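Prephenate dehydrogenase (Aquifex aeolicus, PDB 2G5C) probably catalyses the NAD-dependent oxidative decarboxylation of prephenate to 3-(4-hydroxyphenyl)pyruvate, a step in tyrosine biosynthesis. Local coordinates at residues Pro71-Arg76 against Ile233-Lys238; Lys101-Leu106 against Met171-His176; His176-Gly181 against Lys238-Lys243. All coordinates share one frame; numbering follows the deposited sequence.

Contact 1 (Pro71-Arg76 against Ile233-Lys238). With NAD (nicotinamide-adenine-dinucleotide), chain E.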
loop_
_atom_site.group_PDB
_atom_site.type_symbol
_atom_site.label_atom_id
_atom_site.label_comp_id
_atom_site.label_asym_id
_atom_site.label_seq_id
_atom_site.Cartn_x
_atom_site.Cartn_y
_atom_site.Cartn_z
ATOM N N PRO A 71 -10.185 21.431 -10.819
ATOM C CA PRO A 71 -10.932 20.216 -10.477
ATOM C C PRO A 71 -11.871 19.800 -11.612
ATOM O O PRO A 71 -12.505 20.647 -12.250
ATOM C CB PRO A 71 -11.676 20.624 -9.210
ATOM C CG PRO A 71 -10.684 21.544 -8.547
ATOM C CD PRO A 71 -10.222 22.401 -9.710
ATOM N N VAL A 72 -11.957 18.501 -11.878
ATOM C CA VAL A 72 -12.821 18.021 -12.952
ATOM C C VAL A 72 -14.248 18.556 -12.823
ATOM O O VAL A 72 -14.928 18.774 -13.825
ATOM C CB VAL A 72 -12.852 16.470 -13.000
ATOM C CG1 VAL A 72 -13.975 15.993 -13.911
ATOM C CG2 VAL A 72 -11.520 15.951 -13.521
ATOM N N ARG A 73 -14.700 18.767 -11.592
ATOM C CA ARG A 73 -16.043 19.291 -11.358
ATOM C C ARG A 73 -16.233 20.658 -12.007
ATOM O O ARG A 73 -17.358 21.066 -12.275
ATOM C CB ARG A 73 -16.312 19.428 -9.857
ATOM C CG ARG A 73 -16.710 18.145 -9.144
ATOM C CD ARG A 73 -18.124 17.696 -9.518
ATOM N NE ARG A 73 -18.584 16.589 -8.679
ATOM C CZ ARG A 73 -18.867 16.696 -7.384
ATOM N NH1 ARG A 73 -18.746 17.863 -6.764
ATOM N NH2 ARG A 73 -19.269 15.632 -6.700
ATOM N N THR A 74 -15.135 21.363 -12.256
ATOM C CA THR A 74 -15.206 22.702 -12.844
ATOM C C THR A 74 -15.092 22.749 -14.362
ATOM O O THR A 74 -15.344 23.789 -14.978
ATOM C CB THR A 74 -14.108 23.623 -12.267
ATOM O OG1 THR A 74 -12.816 23.161 -12.685
ATOM C CG2 THR A 74 -14.173 23.641 -10.751
ATOM N N PHE A 75 -14.710 21.631 -14.964
ATOM C CA PHE A 75 -14.539 21.565 -16.408
ATOM C C PHE A 75 -15.769 21.969 -17.218
ATOM O O PHE A 75 -15.675 22.812 -18.108
ATOM C CB PHE A 75 -14.093 20.157 -16.814
ATOM C CG PHE A 75 -12.660 19.839 -16.454
ATOM C CD1 PHE A 75 -11.999 20.546 -15.449
ATOM C CD2 PHE A 75 -11.982 18.814 -17.108
ATOM C CE1 PHE A 75 -10.684 20.237 -15.100
ATOM C CE2 PHE A 75 -10.669 18.494 -16.770
ATOM C CZ PHE A 75 -10.016 19.207 -15.762
ATOM N N ARG A 76 -16.918 21.374 -16.914
ATOM C CA ARG A 76 -18.132 21.684 -17.663
ATOM C C ARG A 76 -18.526 23.162 -17.610
ATOM O O ARG A 76 -18.871 23.749 -18.638
ATOM C CB ARG A 76 -19.288 20.802 -17.181
ATOM C CG ARG A 76 -19.105 19.322 -17.510
ATOM C CD ARG A 76 -20.306 18.500 -17.067
ATOM N NE ARG A 76 -20.196 17.083 -17.422
ATOM C CZ ARG A 76 -19.380 16.213 -16.833
ATOM N NH1 ARG A 76 -18.584 16.597 -15.848
ATOM N NH2 ARG A 76 -19.366 14.947 -17.228
ATOM N N ILE A 233 -14.177 11.932 -7.859
ATOM C CA ILE A 233 -13.820 10.793 -8.686
ATOM C C ILE A 233 -14.831 9.670 -8.490
ATOM O O ILE A 233 -15.303 9.087 -9.459
ATOM C CB ILE A 233 -12.398 10.288 -8.353
ATOM C CG1 ILE A 233 -11.371 11.343 -8.774
ATOM C CG2 ILE A 233 -12.131 8.961 -9.050
ATOM C CD1 ILE A 233 -9.931 10.974 -8.453
ATOM N N PHE A 234 -15.172 9.373 -7.240
ATOM C CA PHE A 234 -16.133 8.311 -6.959
ATOM C C PHE A 234 -17.501 8.622 -7.559
ATOM O O PHE A 234 -18.240 7.711 -7.931
ATOM C CB PHE A 234 -16.252 8.062 -5.446
ATOM C CG PHE A 234 -15.013 7.467 -4.824
ATOM C CD1 PHE A 234 -14.181 6.622 -5.560
ATOM C CD2 PHE A 234 -14.695 7.718 -3.492
ATOM C CE1 PHE A 234 -13.053 6.038 -4.979
ATOM C CE2 PHE A 234 -13.568 7.136 -2.899
ATOM C CZ PHE A 234 -12.745 6.296 -3.645
ATOM N N LEU A 235 -17.838 9.905 -7.662
ATOM C CA LEU A 235 -19.112 10.301 -8.258
ATOM C C LEU A 235 -19.022 10.211 -9.780
ATOM O O LEU A 235 -19.868 9.598 -10.428
ATOM C CB LEU A 235 -19.480 11.745 -7.888
ATOM C CG LEU A 235 -20.623 12.335 -8.737
ATOM C CD1 LEU A 235 -21.933 11.626 -8.414
ATOM C CD2 LEU A 235 -20.755 13.828 -8.479
ATOM N N GLU A 236 -17.987 10.831 -10.337
ATOM C CA GLU A 236 -17.779 10.860 -11.781
ATOM C C GLU A 236 -17.622 9.474 -12.412
ATOM O O GLU A 236 -18.057 9.254 -13.542
ATOM C CB GLU A 236 -16.545 11.707 -12.100
ATOM C CG GLU A 236 -16.368 12.082 -13.569
ATOM C CD GLU A 236 -17.337 13.162 -14.028
ATOM O OE1 GLU A 236 -17.751 13.988 -13.181
ATOM O OE2 GLU A 236 -17.668 13.196 -15.236
ATOM N N ASN A 237 -17.008 8.543 -11.684
ATOM C CA ASN A 237 -16.791 7.194 -12.207
ATOM C C ASN A 237 -17.584 6.165 -11.405
ATOM O O ASN A 237 -17.165 5.016 -11.265
ATOM C CB ASN A 237 -15.298 6.851 -12.146
ATOM C CG ASN A 237 -14.892 5.801 -13.173
ATOM O OD1 ASN A 237 -13.836 5.172 -13.052
ATOM N ND2 ASN A 237 -15.715 5.622 -14.196
ATOM N N LYS A 238 -18.745 6.578 -10.904
ATOM C CA LYS A 238 -19.583 5.716 -10.077
ATOM C C LYS A 238 -19.790 4.279 -10.556
ATOM O O LYS A 238 -19.576 3.335 -9.795
ATOM C CB LYS A 238 -20.951 6.369 -9.853
ATOM C CG LYS A 238 -21.834 5.617 -8.862
ATOM C CD LYS A 238 -23.193 6.289 -8.684
ATOM C CE LYS A 238 -24.016 6.216 -9.963
ATOM N NZ LYS A 238 -25.322 6.928 -9.849
HETATM P PA NAD E . -4.439 21.791 -6.896
HETATM O O1A NAD E . -2.991 21.880 -6.651
HETATM O O2A NAD E . -5.330 21.875 -5.675
HETATM O O5B NAD E . -4.787 22.931 -7.952
HETATM C C5B NAD E . -6.107 23.108 -8.380
HETATM C C4B NAD E . -6.306 24.560 -8.772
HETATM O O4B NAD E . -7.656 24.649 -9.146
HETATM C C3B NAD E . -6.130 25.541 -7.591
HETATM O O3B NAD E . -5.105 26.497 -7.831
HETATM C C2B NAD E . -7.530 26.138 -7.427
HETATM O O2B NAD E . -7.589 27.462 -6.940
HETATM C C1B NAD E . -8.046 25.954 -8.835
HETATM N N9A NAD E . -9.495 26.040 -9.090
HETATM C C8A NAD E . -10.542 25.523 -8.365
HETATM N N7A NAD E . -11.693 25.848 -8.978
HETATM C C5A NAD E . -11.403 26.566 -10.087
HETATM C C6A NAD E . -12.169 27.164 -11.099
HETATM N N6A NAD E . -13.488 27.082 -11.092
HETATM N N1A NAD E . -11.533 27.854 -12.132
HETATM C C2A NAD E . -10.141 27.957 -12.166
HETATM N N3A NAD E . -9.375 27.369 -11.169
HETATM C C4A NAD E . -10.009 26.690 -10.157
HETATM O O3 NAD E . -4.829 20.420 -7.698
HETATM P PN NAD E . -3.854 19.578 -8.659
HETATM O O1N NAD E . -2.958 20.520 -9.357
HETATM O O2N NAD E . -3.196 18.531 -7.831
HETATM O O5D NAD E . -4.781 18.799 -9.727
HETATM C C5D NAD E . -5.560 19.498 -10.678
HETATM C C4D NAD E . -6.271 18.556 -11.675
HETATM O O4D NAD E . -5.366 17.562 -12.130
HETATM C C3D NAD E . -7.521 17.801 -11.203
HETATM O O3D NAD E . -8.554 17.979 -12.174
HETATM C C2D NAD E . -7.113 16.340 -11.090
HETATM O O2D NAD E . -8.167 15.439 -11.416
HETATM C C1D NAD E . -5.909 16.262 -12.027
HETATM N N1N NAD E . -4.808 15.328 -11.633
HETATM C C2N NAD E . -4.265 15.449 -10.356
HETATM C C3N NAD E . -3.233 14.591 -9.953
HETATM C C7N NAD E . -2.658 14.736 -8.575
HETATM O O7N NAD E . -1.652 13.883 -8.213
HETATM N N7N NAD E . -3.070 15.638 -7.703
HETATM C C4N NAD E . -2.759 13.607 -10.865
HETATM C C5N NAD E . -3.319 13.494 -12.159
HETATM C C6N NAD E . -4.352 14.369 -12.532
#
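Arg76 and Glu236 meet where the first turn of helix 72-85 faces the last of helix 227-236, the backbones 8.6 Å apart between CA of Arg73 and CA of Glu236. Arg76 runs out straight from CG to NE while Glu236 comes from the opposite direction. NH2 of Arg76 gives a salt-bridging hydrogen bond to OE2 of Glu236 (3.1 Å, 161° at the hydrogen); that oxygen receives it on its syn lone pair, at the edge of the guanidinium and near its plane. Asp105 takes the same NH2, setting two carboxylates on one arginine. A leucine in place of Arg76 would probably leave both Glu236 and Asp105 without their charge mate. Arg73 bends at chi2 and crosses Leu235 at about a right angle; NE lies 3.5 Å from CD2 of Leu235. Its polar end turns to Asp232 and to Glu264 of the second subunit. On the cofactor side, CD of Pro71 packs 3.4 Å from C8A of NAD, and CG2 of Val72 lies 3.8 Å from O3D. The contact joins the dinucleotide-binding, Rossmann-type part to the helical part beside the NAD pocket, with Leu102 of helix 101-110 packed against Val72, Arg76 and Glu236.

Contact 2 (Lys101-Leu106 against Met171-His176)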
loop_
_atom_site.group_PDB
_atom_site.type_symbol
_atom_site.label_atom_id
_atom_site.label_comp_id
_atom_site.label_asym_id
_atom_site.label_seq_id
_atom_site.Cartn_x
_atom_site.Cartn_y
_atom_site.Cartn_z
ATOM N N LYS A 101 -17.557 9.857 -19.677
ATOM C CA LYS A 101 -18.595 10.794 -20.093
ATOM C C LYS A 101 -18.118 12.241 -20.197
ATOM O O LYS A 101 -18.617 13.009 -21.022
ATOM C CB LYS A 101 -19.785 10.720 -19.136
ATOM C CG LYS A 101 -20.977 11.543 -19.590
ATOM C CD LYS A 101 -22.192 11.301 -18.713
ATOM C CE LYS A 101 -23.426 11.969 -19.304
ATOM N NZ LYS A 101 -23.734 11.450 -20.673
ATOM N N LEU A 102 -17.156 12.607 -19.357
ATOM C CA LEU A 102 -16.622 13.963 -19.358
ATOM C C LEU A 102 -16.080 14.366 -20.723
ATOM O O LEU A 102 -16.201 15.518 -21.132
ATOM C CB LEU A 102 -15.505 14.090 -18.325
ATOM C CG LEU A 102 -14.740 15.414 -18.352
ATOM C CD1 LEU A 102 -15.625 16.532 -17.805
ATOM C CD2 LEU A 102 -13.470 15.285 -17.526
ATOM N N VAL A 103 -15.469 13.417 -21.421
ATOM C CA VAL A 103 -14.900 13.702 -22.727
ATOM C C VAL A 103 -15.963 14.047 -23.761
ATOM O O VAL A 103 -15.769 14.956 -24.562
ATOM C CB VAL A 103 -14.062 12.517 -23.248
ATOM C CG1 VAL A 103 -13.629 12.776 -24.681
ATOM C CG2 VAL A 103 -12.838 12.325 -22.367
ATOM N N TYR A 104 -17.081 13.328 -23.741
ATOM C CA TYR A 104 -18.157 13.583 -24.691
ATOM C C TYR A 104 -18.885 14.882 -24.374
ATOM O O TYR A 104 -19.321 15.593 -25.282
ATOM C CB TYR A 104 -19.145 12.412 -24.702
ATOM C CG TYR A 104 -18.492 11.093 -25.060
ATOM C CD1 TYR A 104 -17.868 10.914 -26.295
ATOM C CD2 TYR A 104 -18.467 10.037 -24.152
ATOM C CE1 TYR A 104 -17.230 9.719 -26.614
ATOM C CE2 TYR A 104 -17.832 8.836 -24.462
ATOM C CZ TYR A 104 -17.214 8.685 -25.692
ATOM O OH TYR A 104 -16.563 7.511 -25.993
ATOM N N ASP A 105 -19.020 15.198 -23.090
ATOM C CA ASP A 105 -19.692 16.433 -22.709
ATOM C C ASP A 105 -18.841 17.629 -23.118
ATOM O O ASP A 105 -19.368 18.647 -23.575
ATOM C CB ASP A 105 -19.957 16.483 -21.199
ATOM C CG ASP A 105 -20.906 15.397 -20.737
ATOM O OD1 ASP A 105 -21.789 15.001 -21.525
ATOM O OD2 ASP A 105 -20.779 14.946 -19.579
ATOM N N LEU A 106 -17.526 17.509 -22.958
ATOM C CA LEU A 106 -16.632 18.596 -23.328
ATOM C C LEU A 106 -16.589 18.781 -24.842
ATOM O O LEU A 106 -16.452 19.909 -25.325
ATOM C CB LEU A 106 -15.223 18.354 -22.769
ATOM C CG LEU A 106 -15.132 18.415 -21.236
ATOM C CD1 LEU A 106 -13.677 18.302 -20.791
ATOM C CD2 LEU A 106 -15.725 19.726 -20.738
HETATM N N MSE A 171 -6.526 5.511 -25.524
HETATM C CA MSE A 171 -7.562 4.672 -24.933
HETATM C C MSE A 171 -8.889 5.370 -25.159
HETATM O O MSE A 171 -8.943 6.594 -25.189
HETATM C CB MSE A 171 -7.365 4.530 -23.420
HETATM C CG MSE A 171 -6.171 3.719 -22.975
HETATM SE SE MSE A 171 -6.233 3.481 -21.045
HETATM C CE MSE A 171 -7.774 2.350 -20.921
ATOM N N SER A 172 -9.965 4.608 -25.317
ATOM C CA SER A 172 -11.262 5.234 -25.490
ATOM C C SER A 172 -11.623 5.824 -24.129
ATOM O O SER A 172 -11.092 5.398 -23.099
ATOM C CB SER A 172 -12.317 4.207 -25.892
ATOM O OG SER A 172 -12.604 3.327 -24.816
ATOM N N PRO A 173 -12.504 6.832 -24.108
ATOM C CA PRO A 173 -12.907 7.449 -22.843
ATOM C C PRO A 173 -13.424 6.421 -21.832
ATOM O O PRO A 173 -13.129 6.505 -20.636
ATOM C CB PRO A 173 -13.988 8.425 -23.280
ATOM C CG PRO A 173 -13.466 8.904 -24.591
ATOM C CD PRO A 173 -12.993 7.622 -25.254
ATOM N N GLU A 174 -14.193 5.450 -22.320
ATOM C CA GLU A 174 -14.760 4.427 -21.455
ATOM C C GLU A 174 -13.751 3.396 -20.968
ATOM O O GLU A 174 -13.825 2.954 -19.822
ATOM C CB GLU A 174 -15.939 3.728 -22.146
ATOM C CG GLU A 174 -15.802 3.564 -23.656
ATOM C CD GLU A 174 -15.958 4.879 -24.411
ATOM O OE1 GLU A 174 -17.010 5.541 -24.259
ATOM O OE2 GLU A 174 -15.027 5.250 -25.157
ATOM N N LEU A 175 -12.808 3.012 -21.820
ATOM C CA LEU A 175 -11.806 2.040 -21.409
ATOM C C LEU A 175 -10.914 2.657 -20.341
ATOM O O LEU A 175 -10.527 1.988 -19.389
ATOM C CB LEU A 175 -10.955 1.582 -22.594
ATOM C CG LEU A 175 -9.897 0.522 -22.260
ATOM C CD1 LEU A 175 -10.551 -0.689 -21.596
ATOM C CD2 LEU A 175 -9.166 0.109 -23.535
ATOM N N HIS A 176 -10.593 3.939 -20.497
ATOM C CA HIS A 176 -9.756 4.620 -19.511
ATOM C C HIS A 176 -10.399 4.563 -18.133
ATOM O O HIS A 176 -9.756 4.189 -17.160
ATOM C CB HIS A 176 -9.526 6.080 -19.915
ATOM C CG HIS A 176 -8.862 6.911 -18.858
ATOM N ND1 HIS A 176 -9.538 7.404 -17.761
ATOM C CD2 HIS A 176 -7.584 7.343 -18.735
ATOM C CE1 HIS A 176 -8.707 8.104 -17.010
ATOM N NE2 HIS A 176 -7.515 8.082 -17.577
#
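Tyr104 reaches across from helix 101-110 to Pro173 and Glu174, which open helix 173-201. From CB the side chain sets off with CG opposite the carbonyl carbon and next to the backbone N (chi1 -59°), a course that carries the far end of the ring to the proline although the CB itself does not point there. The near half of the ring only spans the distance; the touching begins further out. CE2 of Tyr104 comes to 4.0 Å from CB of Pro173, and CZ lies 3.9 Å from CG of the same residue, the two side chains crossing at about a right angle. At the tip, OH sits 3.6 Å from CD of Pro173 and gives a hydrogen bond of 2.7 Å to OE1 of Glu174. That oxygen lies at the ring edge, in its plane, and receives the hydroxyl on its syn lone pair; the carboxylate plane is turned 35° from the ring. Glu174 bends at chi2 to fold its carboxylate back to the phenol. Both side chains also touch a crystal neighbour, so lattice packing may have some say in this outer part.

Beneath, Val103 supplies the buried apolar half, with CG1 3.9 Å from CG of Pro173. Ser172 is the N-cap of the helix: its OG accepts from N of Leu175 at 3.0 Å. With the helix start so close, the carboxylate of Glu174 is probably favoured in its charged form.

Apolar packing and one hydrogen bond join helix 101-110 to helix 173-201, the Val103 side chain about 12 Å from NAD. Val103 also rests on Phe114 of strand 114-120 and on Thr144, Thr146 lies against both Tyr104 and Pro173, and Leu102 and Leu106 turn from the same helix to helix 72-85.

Contact 3 (His176-Gly181 against Lys238-Lys243)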
loop_
_atom_site.group_PDB
_atom_site.type_symbol
_atom_site.label_atom_id
_atom_site.label_comp_id
_atom_site.label_asym_id
_atom_site.label_seq_id
_atom_site.Cartn_x
_atom_site.Cartn_y
_atom_site.Cartn_z
ATOM N N HIS A 176 -10.593 3.939 -20.497
ATOM C CA HIS A 176 -9.756 4.620 -19.511
ATOM C C HIS A 176 -10.399 4.563 -18.133
ATOM O O HIS A 176 -9.756 4.189 -17.160
ATOM C CB HIS A 176 -9.526 6.080 -19.915
ATOM C CG HIS A 176 -8.862 6.911 -18.858
ATOM N ND1 HIS A 176 -9.538 7.404 -17.761
ATOM C CD2 HIS A 176 -7.584 7.343 -18.735
ATOM C CE1 HIS A 176 -8.707 8.104 -17.010
ATOM N NE2 HIS A 176 -7.515 8.082 -17.577
ATOM N N ASP A 177 -11.675 4.920 -18.051
ATOM C CA ASP A 177 -12.364 4.912 -16.768
ATOM C C ASP A 177 -12.557 3.525 -16.183
ATOM O O ASP A 177 -12.674 3.366 -14.969
ATOM C CB ASP A 177 -13.705 5.629 -16.885
ATOM C CG ASP A 177 -13.549 7.136 -16.915
ATOM O OD1 ASP A 177 -12.413 7.609 -17.147
ATOM O OD2 ASP A 177 -14.557 7.844 -16.716
ATOM N N TYR A 178 -12.600 2.517 -17.042
ATOM C CA TYR A 178 -12.753 1.161 -16.550
ATOM C C TYR A 178 -11.431 0.737 -15.925
ATOM O O TYR A 178 -11.382 0.299 -14.775
ATOM C CB TYR A 178 -13.095 0.197 -17.688
ATOM C CG TYR A 178 -13.121 -1.247 -17.233
ATOM C CD1 TYR A 178 -14.171 -1.734 -16.456
ATOM C CD2 TYR A 178 -12.074 -2.113 -17.545
ATOM C CE1 TYR A 178 -14.173 -3.053 -15.997
ATOM C CE2 TYR A 178 -12.068 -3.428 -17.093
ATOM C CZ TYR A 178 -13.117 -3.889 -16.322
ATOM O OH TYR A 178 -13.108 -5.183 -15.864
ATOM N N VAL A 179 -10.362 0.866 -16.702
ATOM C CA VAL A 179 -9.037 0.482 -16.248
ATOM C C VAL A 179 -8.626 1.174 -14.948
ATOM O O VAL A 179 -8.248 0.521 -13.977
ATOM C CB VAL A 179 -7.983 0.766 -17.342
ATOM C CG1 VAL A 179 -6.575 0.468 -16.813
ATOM C CG2 VAL A 179 -8.270 -0.094 -18.561
ATOM N N PHE A 180 -8.708 2.496 -14.924
ATOM C CA PHE A 180 -8.321 3.231 -13.737
ATOM C C PHE A 180 -9.332 3.105 -12.617
ATOM O O PHE A 180 -9.022 3.366 -11.457
ATOM C CB PHE A 180 -8.031 4.682 -14.114
ATOM C CG PHE A 180 -6.796 4.815 -14.950
ATOM C CD1 PHE A 180 -5.538 4.769 -14.355
ATOM C CD2 PHE A 180 -6.879 4.849 -16.342
ATOM C CE1 PHE A 180 -4.380 4.744 -15.130
ATOM C CE2 PHE A 180 -5.731 4.823 -17.124
ATOM C CZ PHE A 180 -4.476 4.767 -16.515
ATOM N N GLY A 181 -10.541 2.677 -12.963
ATOM C CA GLY A 181 -11.542 2.470 -11.943
ATOM C C GLY A 181 -11.080 1.283 -11.112
ATOM O O GLY A 181 -11.251 1.257 -9.892
ATOM N N LYS A 238 -18.745 6.578 -10.904
ATOM C CA LYS A 238 -19.583 5.716 -10.077
ATOM C C LYS A 238 -19.790 4.279 -10.556
ATOM O O LYS A 238 -19.576 3.335 -9.795
ATOM C CB LYS A 238 -20.951 6.369 -9.853
ATOM C CG LYS A 238 -21.834 5.617 -8.862
ATOM C CD LYS A 238 -23.193 6.289 -8.684
ATOM C CE LYS A 238 -24.016 6.216 -9.963
ATOM N NZ LYS A 238 -25.322 6.928 -9.849
ATOM N N GLU A 239 -20.217 4.105 -11.802
ATOM C CA GLU A 239 -20.463 2.760 -12.312
ATOM C C GLU A 239 -19.250 1.841 -12.243
ATOM O O GLU A 239 -19.339 0.735 -11.715
ATOM C CB GLU A 239 -20.985 2.820 -13.749
ATOM C CG GLU A 239 -22.301 3.561 -13.871
ATOM C CD GLU A 239 -23.266 3.197 -12.760
ATOM O OE1 GLU A 239 -23.547 1.990 -12.586
ATOM O OE2 GLU A 239 -23.739 4.120 -12.061
ATOM N N ASN A 240 -18.123 2.291 -12.786
ATOM C CA ASN A 240 -16.905 1.490 -12.772
ATOM C C ASN A 240 -16.394 1.235 -11.355
ATOM O O ASN A 240 -15.965 0.129 -11.039
ATOM C CB ASN A 240 -15.825 2.172 -13.608
ATOM C CG ASN A 240 -16.129 2.127 -15.089
ATOM O OD1 ASN A 240 -15.747 3.026 -15.843
ATOM N ND2 ASN A 240 -16.817 1.071 -15.518
ATOM N N VAL A 241 -16.435 2.253 -10.503
ATOM C CA VAL A 241 -15.980 2.088 -9.128
ATOM C C VAL A 241 -16.861 1.045 -8.433
ATOM O O VAL A 241 -16.365 0.189 -7.702
ATOM C CB VAL A 241 -16.032 3.435 -8.362
ATOM C CG1 VAL A 241 -15.786 3.216 -6.880
ATOM C CG2 VAL A 241 -14.971 4.381 -8.922
HETATM N N MSE A 242 -18.167 1.108 -8.671
HETATM C CA MSE A 242 -19.079 0.146 -8.074
HETATM C C MSE A 242 -18.757 -1.265 -8.572
HETATM O O MSE A 242 -18.708 -2.210 -7.784
HETATM C CB MSE A 242 -20.528 0.507 -8.410
HETATM C CG MSE A 242 -21.026 1.758 -7.697
HETATM SE SE MSE A 242 -20.817 1.587 -5.783
HETATM C CE MSE A 242 -21.874 -0.026 -5.550
ATOM N N LYS A 243 -18.531 -1.402 -9.877
ATOM C CA LYS A 243 -18.194 -2.701 -10.460
ATOM C C LYS A 243 -16.884 -3.222 -9.877
ATOM O O LYS A 243 -16.762 -4.410 -9.560
ATOM C CB LYS A 243 -18.040 -2.597 -11.980
ATOM C CG LYS A 243 -19.329 -2.344 -12.755
ATOM C CD LYS A 243 -19.037 -2.251 -14.254
ATOM C CE LYS A 243 -20.308 -2.087 -15.072
ATOM N NZ LYS A 243 -20.029 -2.092 -16.537
#
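Asn240 holds CG opposite its carbonyl carbon (chi1 -70°) and Tyr178 holds CG opposite its backbone N (chi1 174°), and these two settings bring the amide of one to the ring of the other. The side chains cross at about a right angle. ND2 of Asn240 lies in the plane of the ring, at its edge, 4.0 Å from CD1 of Tyr178, while the amide plane stands 82° from the ring plane. It is an edge contact, with no stacking. Beyond it, the hydroxyl of Tyr178 bonds to the backbone O of Met201 of the second subunit, which helps to hold the far end of the ring.

The rest of Asn240 lies against the backbone of helix 173-201. Its CB approaches O of Asp177 to 3.6 Å, and its OD1 packs 3.5 Å from CB of Asp177. Gly181, one turn on, has no side chain to hold the helices apart, and its CA lies 4.6 Å from CB of Asn240.

His176 turns away from Asn240, and its ND1 reaches back to donate to OD1 of Asp177 at 2.9 Å, nearly within the ring plane and met almost straight out from the carboxylate oxygen. Lys99 N also bonds to that OD1, and His118 engages NE2, so the imidazole is held at both nitrogens; CD2 of Phe180 lies 3.5 Å above its centre.

OD1 of Asn240 and O of Asp177, 3.2 Å apart, are both acceptors, and the pair earns nothing by itself. The hydrogen bond from ND2 of Asn237 to OD1 of Asn240 probably makes this closeness tolerable. Close packing joins these dimerization-region helices; OD1 of Asp177 is served by His176 and Lys99, and OH of Tyr178 by Met201 of the second subunit.

Overall arrangement
From the N terminus, the chain passes first through 71-76, whose partner 233-238 arrives only after 156 residues; contact 1 closes this wide loop. Contact 2 is nested within it, bringing 101-106 to 171-176 and fixing the start of helix 173-201 to the nucleotide-binding part. Contact 3 opens where contact 2 closes, the two sharing His176, and ends at 238-243, so it crosses contact 1, with which it shares Lys238. Leu102 of contact 2 packs on Phe75 of contact 1, and Asn237 of contact 1 packs on Asp177 of contact 3. Together they tie the NAD-binding sheet and helices to the dimer-forming helices.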